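Local coordinates for protein putative enzyme related to aldose 1-epimerase (PDB 2HTA) that probably interconverts the alpha and beta anomers of glucose 6-phosphate, acting as a hexose-6-phosphate mutarotase related to aldose 1-epimerases, at residues Ile244-His250 and Arg299-Cys305. Residues are numbered along the deposited sequence.
Sequences IDVVHHH and RLAQTIC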
loop_
_atom_site.group_PDB
_atom_site.type_symbol
_atom_site.label_atom_id
_atom_site.label_comp_id
_atom_site.label_asym_id
_atom_site.label_seq_id
_atom_site.Cartn_x
_atom_site.Cartn_y
_atom_site.Cartn_z
ATOM N N ILE A 244 -6.051 -8.060 -11.667
ATOM C CA ILE A 244 -5.604 -8.133 -10.301
ATOM C C ILE A 244 -6.846 -8.007 -9.401
ATOM O O ILE A 244 -7.659 -7.066 -9.551
ATOM C CB ILE A 244 -4.562 -7.032 -9.981
ATOM C CG1 ILE A 244 -3.265 -7.200 -10.847
ATOM C CG2 ILE A 244 -4.232 -7.045 -8.508
ATOM C CD1 ILE A 244 -2.425 -5.835 -10.960
ATOM N N ASP A 245 -7.011 -8.978 -8.520
ATOM C CA ASP A 245 -8.112 -8.967 -7.555
ATOM C C ASP A 245 -7.581 -8.332 -6.292
ATOM O O ASP A 245 -6.551 -8.757 -5.785
ATOM C CB ASP A 245 -8.540 -10.390 -7.260
ATOM C CG ASP A 245 -9.144 -11.049 -8.462
ATOM O OD1 ASP A 245 -9.716 -10.355 -9.368
ATOM O OD2 ASP A 245 -9.031 -12.279 -8.521
ATOM N N VAL A 246 -8.286 -7.327 -5.773
ATOM C CA VAL A 246 -7.887 -6.669 -4.516
ATOM C C VAL A 246 -9.041 -6.859 -3.540
ATOM O O VAL A 246 -10.118 -6.296 -3.750
ATOM C CB VAL A 246 -7.602 -5.149 -4.757
ATOM C CG1 VAL A 246 -6.980 -4.531 -3.532
ATOM C CG2 VAL A 246 -6.693 -4.932 -5.939
ATOM N N VAL A 247 -8.839 -7.707 -2.527
ATOM C CA VAL A 247 -9.880 -8.080 -1.619
ATOM C C VAL A 247 -9.712 -7.309 -0.309
ATOM O O VAL A 247 -8.623 -7.272 0.269
ATOM C CB VAL A 247 -9.879 -9.553 -1.343
ATOM C CG1 VAL A 247 -11.023 -9.939 -0.447
ATOM C CG2 VAL A 247 -9.981 -10.350 -2.669
ATOM N N HIS A 248 -10.809 -6.735 0.156
ATOM C CA HIS A 248 -10.809 -5.842 1.294
ATOM C C HIS A 248 -11.528 -6.495 2.453
ATOM O O HIS A 248 -12.623 -7.111 2.282
ATOM C CB HIS A 248 -11.496 -4.504 0.938
ATOM C CG HIS A 248 -11.038 -3.908 -0.363
ATOM N ND1 HIS A 248 -9.867 -3.186 -0.485
ATOM C CD2 HIS A 248 -11.556 -4.007 -1.613
ATOM C CE1 HIS A 248 -9.706 -2.821 -1.749
ATOM N NE2 HIS A 248 -10.728 -3.291 -2.452
ATOM N N HIS A 249 -10.892 -6.426 3.635
ATOM C CA HIS A 249 -11.526 -6.957 4.867
ATOM C C HIS A 249 -11.420 -5.984 6.015
ATOM O O HIS A 249 -10.426 -5.321 6.159
ATOM C CB HIS A 249 -10.901 -8.306 5.248
ATOM C CG HIS A 249 -11.507 -9.467 4.496
ATOM N ND1 HIS A 249 -10.849 -10.122 3.479
ATOM C CD2 HIS A 249 -12.744 -10.032 4.580
ATOM C CE1 HIS A 249 -11.633 -11.077 3.002
ATOM N NE2 HIS A 249 -12.803 -11.026 3.634
ATOM N N HIS A 250 -12.475 -5.914 6.831
ATOM C CA HIS A 250 -12.517 -5.087 8.033
ATOM C C HIS A 250 -12.522 -3.602 7.703
ATOM O O HIS A 250 -12.319 -2.794 8.610
ATOM C CB HIS A 250 -11.385 -5.420 9.056
ATOM C CG HIS A 250 -11.102 -6.883 9.185
ATOM N ND1 HIS A 250 -12.048 -7.791 9.602
ATOM C CD2 HIS A 250 -9.979 -7.599 8.905
ATOM C CE1 HIS A 250 -11.530 -9.011 9.587
ATOM N NE2 HIS A 250 -10.270 -8.925 9.179
ATOM N N ARG A 299 -8.376 -3.850 13.106
ATOM C CA ARG A 299 -7.715 -4.577 12.055
ATOM C C ARG A 299 -8.155 -4.001 10.721
ATOM O O ARG A 299 -9.282 -3.525 10.579
ATOM C CB ARG A 299 -8.063 -6.087 12.142
ATOM C CG ARG A 299 -7.532 -6.751 13.424
ATOM C CD ARG A 299 -7.493 -8.282 13.323
ATOM N NE ARG A 299 -8.808 -8.856 13.578
ATOM C CZ ARG A 299 -9.467 -9.626 12.706
ATOM N NH1 ARG A 299 -8.898 -9.918 11.542
ATOM N NH2 ARG A 299 -10.672 -10.137 13.005
ATOM N N LEU A 300 -7.255 -4.035 9.735
ATOM C CA LEU A 300 -7.588 -3.706 8.355
ATOM C C LEU A 300 -6.713 -4.657 7.487
ATOM O O LEU A 300 -5.521 -4.875 7.806
ATOM C CB LEU A 300 -7.157 -2.278 8.073
ATOM C CG LEU A 300 -7.628 -1.562 6.802
ATOM C CD1 LEU A 300 -9.193 -1.439 6.758
ATOM C CD2 LEU A 300 -6.926 -0.198 6.686
ATOM N N ALA A 301 -7.312 -5.259 6.454
ATOM C CA ALA A 301 -6.564 -6.251 5.642
ATOM C C ALA A 301 -6.894 -6.138 4.194
ATOM O O ALA A 301 -8.023 -5.821 3.810
ATOM C CB ALA A 301 -6.806 -7.703 6.137
ATOM N N GLN A 302 -5.884 -6.463 3.388
ATOM C CA GLN A 302 -6.016 -6.522 1.942
ATOM C C GLN A 302 -5.301 -7.811 1.424
ATOM O O GLN A 302 -4.210 -8.124 1.903
ATOM C CB GLN A 302 -5.356 -5.275 1.353
ATOM C CG GLN A 302 -5.482 -5.221 -0.196
ATOM C CD GLN A 302 -4.817 -4.038 -0.802
ATOM O OE1 GLN A 302 -3.780 -4.177 -1.439
ATOM N NE2 GLN A 302 -5.408 -2.833 -0.601
ATOM N N THR A 303 -5.942 -8.545 0.511
ATOM C CA THR A 303 -5.366 -9.681 -0.177
ATOM C C THR A 303 -5.384 -9.364 -1.667
ATOM O O THR A 303 -6.321 -8.757 -2.180
ATOM C CB THR A 303 -6.124 -10.984 0.191
ATOM O OG1 THR A 303 -5.872 -11.226 1.581
ATOM C CG2 THR A 303 -5.582 -12.188 -0.611
ATOM N N ILE A 304 -4.268 -9.684 -2.314
ATOM C CA ILE A 304 -4.077 -9.454 -3.723
ATOM C C ILE A 304 -3.845 -10.791 -4.443
ATOM O O ILE A 304 -3.018 -11.637 -4.004
ATOM C CB ILE A 304 -2.840 -8.537 -3.969
ATOM C CG1 ILE A 304 -2.872 -7.308 -3.042
ATOM C CG2 ILE A 304 -2.787 -8.162 -5.489
ATOM C CD1 ILE A 304 -1.493 -6.541 -2.949
ATOM N N CYS A 305 -4.524 -10.947 -5.569
ATOM C CA CYS A 305 -4.481 -12.215 -6.354
ATOM C C CYS A 305 -4.371 -11.793 -7.817
ATOM O O CYS A 305 -5.063 -10.860 -8.260
ATOM C CB CYS A 305 -5.812 -12.952 -6.097
ATOM S SG CYS A 305 -5.975 -14.453 -6.962
#
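V246 lays its CG1 methyl against the carboxamide of Q302, 3.5 Å from CD, on the inward face of an antiparallel pair in the beta-sandwich of the galactose mutarotase fold. The segments 244-249 and 299-305 run antiparallel, 161° between their N-to-C directions, with axes 4.7 Å apart at closest approach; backbone bonds from L300 and Q302 to strand 162-169 continue the sheet. Three hydrogen-bonded pairs, D245–C305, V247–T303 and H249–A301, each close a ring of two bonds; V247 N to T303 O (2.8 Å, 179°) is the straightest. V246–I304 and H248–Q302 are the non-hydrogen-bonded pairs, and here the gaps carry CA-H...O contacts, such as Q302 CA to V247 O at 3.2 Å.

V246, H248, Q302 and I304 share the buried face, which packs on strands 172-183 and 278-286, carriers of the inferred active-site residues H179 and E282; Q302 is about 6 Å from E282 and about 8 Å from H179, side chain to side chain. H248 ND1 is hydrogen-bonded to T283 OG1 and NE2 to S233 OG, while Q302 bonds S180 through OE1 and T283 through NE2. D245, V247, T303 and C305 line the other, partly exposed face. Past the last bridge, H250 turns with phi 68° and brings NE2 to 2.9 Å from NH1 of R299.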